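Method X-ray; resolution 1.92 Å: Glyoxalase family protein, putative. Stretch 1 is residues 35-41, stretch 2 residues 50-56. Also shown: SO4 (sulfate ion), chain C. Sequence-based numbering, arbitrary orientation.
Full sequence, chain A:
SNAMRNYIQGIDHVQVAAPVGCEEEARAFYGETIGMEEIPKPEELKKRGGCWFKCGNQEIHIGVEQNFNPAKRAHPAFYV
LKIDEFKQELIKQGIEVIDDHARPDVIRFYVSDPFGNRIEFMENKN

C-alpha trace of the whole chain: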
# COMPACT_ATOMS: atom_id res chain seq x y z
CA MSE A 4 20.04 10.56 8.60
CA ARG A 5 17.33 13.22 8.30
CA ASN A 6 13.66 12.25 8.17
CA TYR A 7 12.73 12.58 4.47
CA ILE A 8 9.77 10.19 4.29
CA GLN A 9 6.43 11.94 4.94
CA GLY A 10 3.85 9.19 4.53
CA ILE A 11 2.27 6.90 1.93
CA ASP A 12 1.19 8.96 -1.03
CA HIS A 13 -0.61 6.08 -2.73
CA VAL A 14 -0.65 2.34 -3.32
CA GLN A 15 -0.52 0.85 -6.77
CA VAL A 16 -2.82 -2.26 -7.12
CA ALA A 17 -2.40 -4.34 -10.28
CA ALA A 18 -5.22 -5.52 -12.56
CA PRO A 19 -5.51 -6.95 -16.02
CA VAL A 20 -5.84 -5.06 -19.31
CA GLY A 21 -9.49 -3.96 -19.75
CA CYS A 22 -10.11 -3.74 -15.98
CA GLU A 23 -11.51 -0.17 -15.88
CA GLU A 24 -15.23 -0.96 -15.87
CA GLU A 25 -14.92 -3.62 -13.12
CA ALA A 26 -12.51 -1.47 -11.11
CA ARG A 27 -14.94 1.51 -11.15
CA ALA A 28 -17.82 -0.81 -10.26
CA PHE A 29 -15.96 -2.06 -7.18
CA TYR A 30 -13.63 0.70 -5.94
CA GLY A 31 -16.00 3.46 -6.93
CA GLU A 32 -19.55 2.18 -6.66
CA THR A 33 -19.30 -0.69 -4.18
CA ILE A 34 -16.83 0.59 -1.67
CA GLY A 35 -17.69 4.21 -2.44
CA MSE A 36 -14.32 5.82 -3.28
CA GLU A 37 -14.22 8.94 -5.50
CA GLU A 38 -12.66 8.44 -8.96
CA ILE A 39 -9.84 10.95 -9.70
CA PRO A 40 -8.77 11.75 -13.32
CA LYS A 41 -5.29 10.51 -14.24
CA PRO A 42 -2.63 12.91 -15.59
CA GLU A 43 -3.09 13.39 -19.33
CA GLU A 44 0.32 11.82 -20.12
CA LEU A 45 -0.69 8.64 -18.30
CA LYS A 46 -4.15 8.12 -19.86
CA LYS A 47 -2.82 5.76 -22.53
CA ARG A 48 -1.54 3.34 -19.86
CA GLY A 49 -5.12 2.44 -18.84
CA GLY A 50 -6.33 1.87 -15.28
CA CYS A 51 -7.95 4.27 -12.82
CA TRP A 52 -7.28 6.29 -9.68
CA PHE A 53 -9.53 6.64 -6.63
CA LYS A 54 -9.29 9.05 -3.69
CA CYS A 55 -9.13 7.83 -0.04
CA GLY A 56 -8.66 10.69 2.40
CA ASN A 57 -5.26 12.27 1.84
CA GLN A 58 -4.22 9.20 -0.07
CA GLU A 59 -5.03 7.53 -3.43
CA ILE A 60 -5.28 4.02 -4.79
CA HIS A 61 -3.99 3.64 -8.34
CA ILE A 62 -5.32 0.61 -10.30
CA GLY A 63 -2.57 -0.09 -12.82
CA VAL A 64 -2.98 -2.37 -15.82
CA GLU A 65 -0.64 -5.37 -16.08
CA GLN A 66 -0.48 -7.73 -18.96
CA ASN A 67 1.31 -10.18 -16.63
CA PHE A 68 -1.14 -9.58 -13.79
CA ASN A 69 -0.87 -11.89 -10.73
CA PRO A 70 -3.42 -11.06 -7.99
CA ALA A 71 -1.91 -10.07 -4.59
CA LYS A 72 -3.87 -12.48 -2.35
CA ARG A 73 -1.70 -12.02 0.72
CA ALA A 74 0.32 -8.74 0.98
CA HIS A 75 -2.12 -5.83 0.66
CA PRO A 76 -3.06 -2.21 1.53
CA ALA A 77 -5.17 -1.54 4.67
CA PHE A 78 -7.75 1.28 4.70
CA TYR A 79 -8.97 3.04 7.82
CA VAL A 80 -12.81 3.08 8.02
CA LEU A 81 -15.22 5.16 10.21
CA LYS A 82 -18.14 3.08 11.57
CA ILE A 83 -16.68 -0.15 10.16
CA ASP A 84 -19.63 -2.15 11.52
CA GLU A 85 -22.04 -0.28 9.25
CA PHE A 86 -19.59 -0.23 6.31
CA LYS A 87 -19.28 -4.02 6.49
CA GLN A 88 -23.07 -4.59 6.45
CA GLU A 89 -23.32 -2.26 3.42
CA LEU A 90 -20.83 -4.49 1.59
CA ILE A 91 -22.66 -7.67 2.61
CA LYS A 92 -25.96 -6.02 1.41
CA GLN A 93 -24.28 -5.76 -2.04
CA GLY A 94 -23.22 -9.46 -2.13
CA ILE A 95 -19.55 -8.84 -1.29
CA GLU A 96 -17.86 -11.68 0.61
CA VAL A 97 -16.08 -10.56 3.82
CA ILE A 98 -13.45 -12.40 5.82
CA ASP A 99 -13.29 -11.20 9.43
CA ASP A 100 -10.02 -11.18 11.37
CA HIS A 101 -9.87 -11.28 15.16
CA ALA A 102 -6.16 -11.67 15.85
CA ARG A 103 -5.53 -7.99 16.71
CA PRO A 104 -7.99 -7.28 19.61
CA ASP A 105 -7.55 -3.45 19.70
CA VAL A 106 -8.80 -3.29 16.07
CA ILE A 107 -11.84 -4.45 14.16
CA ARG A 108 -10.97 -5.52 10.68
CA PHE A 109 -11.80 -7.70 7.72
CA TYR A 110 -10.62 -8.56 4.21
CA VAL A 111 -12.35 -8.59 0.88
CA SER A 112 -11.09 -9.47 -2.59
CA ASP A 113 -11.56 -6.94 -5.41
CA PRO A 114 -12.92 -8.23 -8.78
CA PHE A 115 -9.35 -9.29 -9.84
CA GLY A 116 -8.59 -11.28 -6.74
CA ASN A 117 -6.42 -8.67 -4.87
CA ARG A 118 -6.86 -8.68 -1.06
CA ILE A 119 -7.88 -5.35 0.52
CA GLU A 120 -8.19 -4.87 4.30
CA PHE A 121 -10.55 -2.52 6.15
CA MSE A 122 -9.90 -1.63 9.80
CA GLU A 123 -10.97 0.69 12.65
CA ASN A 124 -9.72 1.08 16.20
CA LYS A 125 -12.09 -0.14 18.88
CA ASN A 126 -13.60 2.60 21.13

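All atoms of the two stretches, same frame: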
# COMPACT_ATOMS: atom_id res chain seq x y z
N GLY A 35 -17.35 2.81 -2.50
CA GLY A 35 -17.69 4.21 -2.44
C GLY A 35 -16.56 5.22 -2.58
O GLY A 35 -16.73 6.35 -2.17
N MSE A 36 -15.40 4.86 -3.16
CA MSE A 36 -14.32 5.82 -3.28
C MSE A 36 -14.58 6.73 -4.49
O MSE A 36 -15.25 6.32 -5.45
CB MSE A 36 -12.96 5.13 -3.46
CG MSE A 36 -12.50 4.36 -2.25
SE MSE A 36 -10.86 3.44 -2.66
CE MSE A 36 -9.88 4.63 -1.62
N GLU A 37 -14.07 7.95 -4.42
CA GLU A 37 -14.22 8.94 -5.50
C GLU A 37 -13.16 8.75 -6.60
O GLU A 37 -11.96 8.86 -6.33
CB GLU A 37 -14.13 10.36 -4.90
CG GLU A 37 -14.34 11.45 -5.90
CD GLU A 37 -14.21 12.85 -5.27
OE1 GLU A 37 -13.14 13.13 -4.69
OE2 GLU A 37 -15.18 13.64 -5.31
N GLU A 38 -13.60 8.49 -7.83
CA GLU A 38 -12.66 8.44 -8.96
C GLU A 38 -11.98 9.81 -9.27
O GLU A 38 -12.61 10.86 -9.25
CB GLU A 38 -13.28 7.83 -10.22
CG GLU A 38 -12.16 7.56 -11.24
CD GLU A 38 -12.56 6.91 -12.53
OE1 GLU A 38 -13.73 6.48 -12.67
OE2 GLU A 38 -11.64 6.80 -13.39
N ILE A 39 -10.68 9.78 -9.50
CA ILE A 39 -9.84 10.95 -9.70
C ILE A 39 -9.29 10.83 -11.15
O ILE A 39 -8.81 9.77 -11.53
CB ILE A 39 -8.65 10.82 -8.69
CG1 ILE A 39 -9.14 11.13 -7.30
CG2 ILE A 39 -7.49 11.73 -9.02
CD1 ILE A 39 -10.17 12.32 -7.30
N PRO A 40 -9.32 11.92 -11.96
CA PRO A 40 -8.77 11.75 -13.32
C PRO A 40 -7.25 11.57 -13.31
O PRO A 40 -6.55 12.20 -12.51
CB PRO A 40 -9.16 13.05 -14.04
CG PRO A 40 -9.63 14.02 -12.98
CD PRO A 40 -9.81 13.30 -11.68
N LYS A 41 -6.72 10.72 -14.18
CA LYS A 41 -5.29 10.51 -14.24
C LYS A 41 -4.65 11.66 -15.01
O LYS A 41 -5.32 12.27 -15.85
CB LYS A 41 -5.00 9.19 -14.97
CG LYS A 41 -5.38 7.96 -14.21
CD LYS A 41 -4.97 6.72 -14.98
CE LYS A 41 -3.48 6.47 -14.88
NZ LYS A 41 -3.11 5.10 -15.39
N GLY A 50 -6.26 1.98 -16.72
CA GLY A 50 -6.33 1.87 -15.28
C GLY A 50 -7.09 3.08 -14.77
O GLY A 50 -7.56 3.90 -15.56
N CYS A 51 -7.25 3.17 -13.46
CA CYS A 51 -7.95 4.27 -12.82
C CYS A 51 -7.43 4.56 -11.43
O CYS A 51 -6.76 3.72 -10.82
CB CYS A 51 -9.47 4.09 -12.83
SG CYS A 51 -10.10 2.46 -13.01
N TRP A 52 -7.74 5.77 -10.96
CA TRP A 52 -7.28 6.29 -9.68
C TRP A 52 -8.49 6.63 -8.85
O TRP A 52 -9.48 7.14 -9.38
CB TRP A 52 -6.47 7.57 -9.89
CG TRP A 52 -5.09 7.33 -10.52
CD1 TRP A 52 -4.65 6.18 -11.10
CD2 TRP A 52 -3.99 8.27 -10.60
NE1 TRP A 52 -3.34 6.32 -11.53
CE2 TRP A 52 -2.92 7.61 -11.28
CE3 TRP A 52 -3.84 9.63 -10.21
CZ2 TRP A 52 -1.67 8.24 -11.56
CZ3 TRP A 52 -2.59 10.26 -10.47
CH2 TRP A 52 -1.53 9.56 -11.14
N PHE A 53 -8.41 6.38 -7.54
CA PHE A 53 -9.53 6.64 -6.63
C PHE A 53 -8.94 7.35 -5.42
O PHE A 53 -7.81 7.07 -5.06
CB PHE A 53 -10.30 5.38 -6.24
CG PHE A 53 -10.87 4.66 -7.41
CD1 PHE A 53 -12.15 4.94 -7.86
CD2 PHE A 53 -10.10 3.73 -8.12
CE1 PHE A 53 -12.67 4.31 -8.98
CE2 PHE A 53 -10.60 3.09 -9.25
CZ PHE A 53 -11.88 3.38 -9.67
N LYS A 54 -9.68 8.30 -4.88
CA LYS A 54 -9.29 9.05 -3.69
C LYS A 54 -9.69 8.32 -2.40
O LYS A 54 -10.81 7.85 -2.31
CB LYS A 54 -10.04 10.39 -3.75
CG LYS A 54 -9.68 11.36 -2.65
CD LYS A 54 -10.59 12.60 -2.64
CE LYS A 54 -10.46 13.28 -1.29
NZ LYS A 54 -9.07 13.82 -1.17
N CYS A 55 -8.78 8.22 -1.42
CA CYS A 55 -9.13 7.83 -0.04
C CYS A 55 -8.50 8.79 0.97
O CYS A 55 -7.29 8.67 1.28
CB CYS A 55 -8.72 6.38 0.27
SG CYS A 55 -7.15 5.85 -0.41
N GLY A 56 -9.25 9.78 1.45
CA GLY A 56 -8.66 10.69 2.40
C GLY A 56 -7.52 11.40 1.75
O GLY A 56 -7.62 11.81 0.58
S SO4 C . -0.18 4.53 -13.51
O1 SO4 C . -0.78 5.36 -12.45
O2 SO4 C . -0.51 5.00 -14.87
O3 SO4 C . -0.71 3.17 -13.34
O4 SO4 C . 1.28 4.57 -13.38
O HOH W 1 -13.18 8.95 -1.64
O HOH W 2 -9.20 7.53 -12.96
O HOH W 3 -3.54 3.62 -12.93

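Two short strand segments can pair through very few direct hydrogen bonds if water and side chains complete the seam, and this glyoxalase family protein offers a compact example. The segment around residues 37-39 runs roughly antiparallel to strand 51-55, with an angle of 129° between their directions, so the two chains splay and lie close over only a short length.

Stretch 2 opens at Gly 50, whose backbone angles would jam a CB against the preceding carbonyl oxygen. Its backbone lies beside the aliphatic part of Lys 41: CD of Lys 41 is 3.9 Å from O of Gly 50. Cys 51 contributes modestly, its CB lying 3.5 Å from OE2 of Glu 38.

Trp 52 is where the contact is richest, because both its backbone and its indole are engaged. Its O accepts a nearly straight hydrogen bond from N of Ile 39 (2.9 Å), and the same oxygen receives a CA-H...O contact from CA of Glu 38 at 3.5 Å. N of Trp 52 and O of Ile 39 are 4.2 Å apart, too far for a direct bond, and water 2 fills the gap, donating to O of Ile 39 (2.7 Å) while accepting from N of Trp 52 (3.0 Å). Since the same water also donates to OE2 of Glu 38 (2.6 Å), it ties a carboxylate to the open end of the pairing. The indole, meanwhile, is covered on one face by Lys 41, whose CG sits 3.6 Å from the centroid of the five-membered ring and only 5° off its normal, a CH-pi contact of nearly ideal placement. Carried past the ring, the lysine reaches a sulfate, probably from the crystallisation liquor: NZ of Lys 41 donates to O2 of the ion at 2.7 Å, and NE1 of Trp 52 donates to its O1 at 2.9 Å.

At Phe 53 the side chain turns to the other face of the sheet, the one shared with Glu 38. The two residues form a non-hydrogen-bonded pair with their CA atoms 4.3 Å apart, and CB of Glu 38 packs 3.8 Å from CE1 of Phe 53. CB of Met 36, a selenomethionine, adds an apolar contact 3.9 Å from CB of Phe 53. The backbone helps too, as CA of Phe 53 makes a CA-H...O contact with O of Glu 37 at 3.3 Å.

Lys 54 returns to the face of Trp 52 and Ile 39, where its CB lies 3.7 Å from CG1 of Ile 39. Its N donates to O of Glu 37 (2.8 Å), and water 1 again replaces the return bond, accepting from N of Glu 37 at 3.1 Å and donating to O of Lys 54 at 2.7 Å. The lysine's end leads away, and NZ of Lys 54 bonds O of Gly 56 at 3.0 Å. Cys 55 is buried, and CE of Met 36 lies 3.4 Å from O of Lys 54. Gly 56 lies beyond the contact.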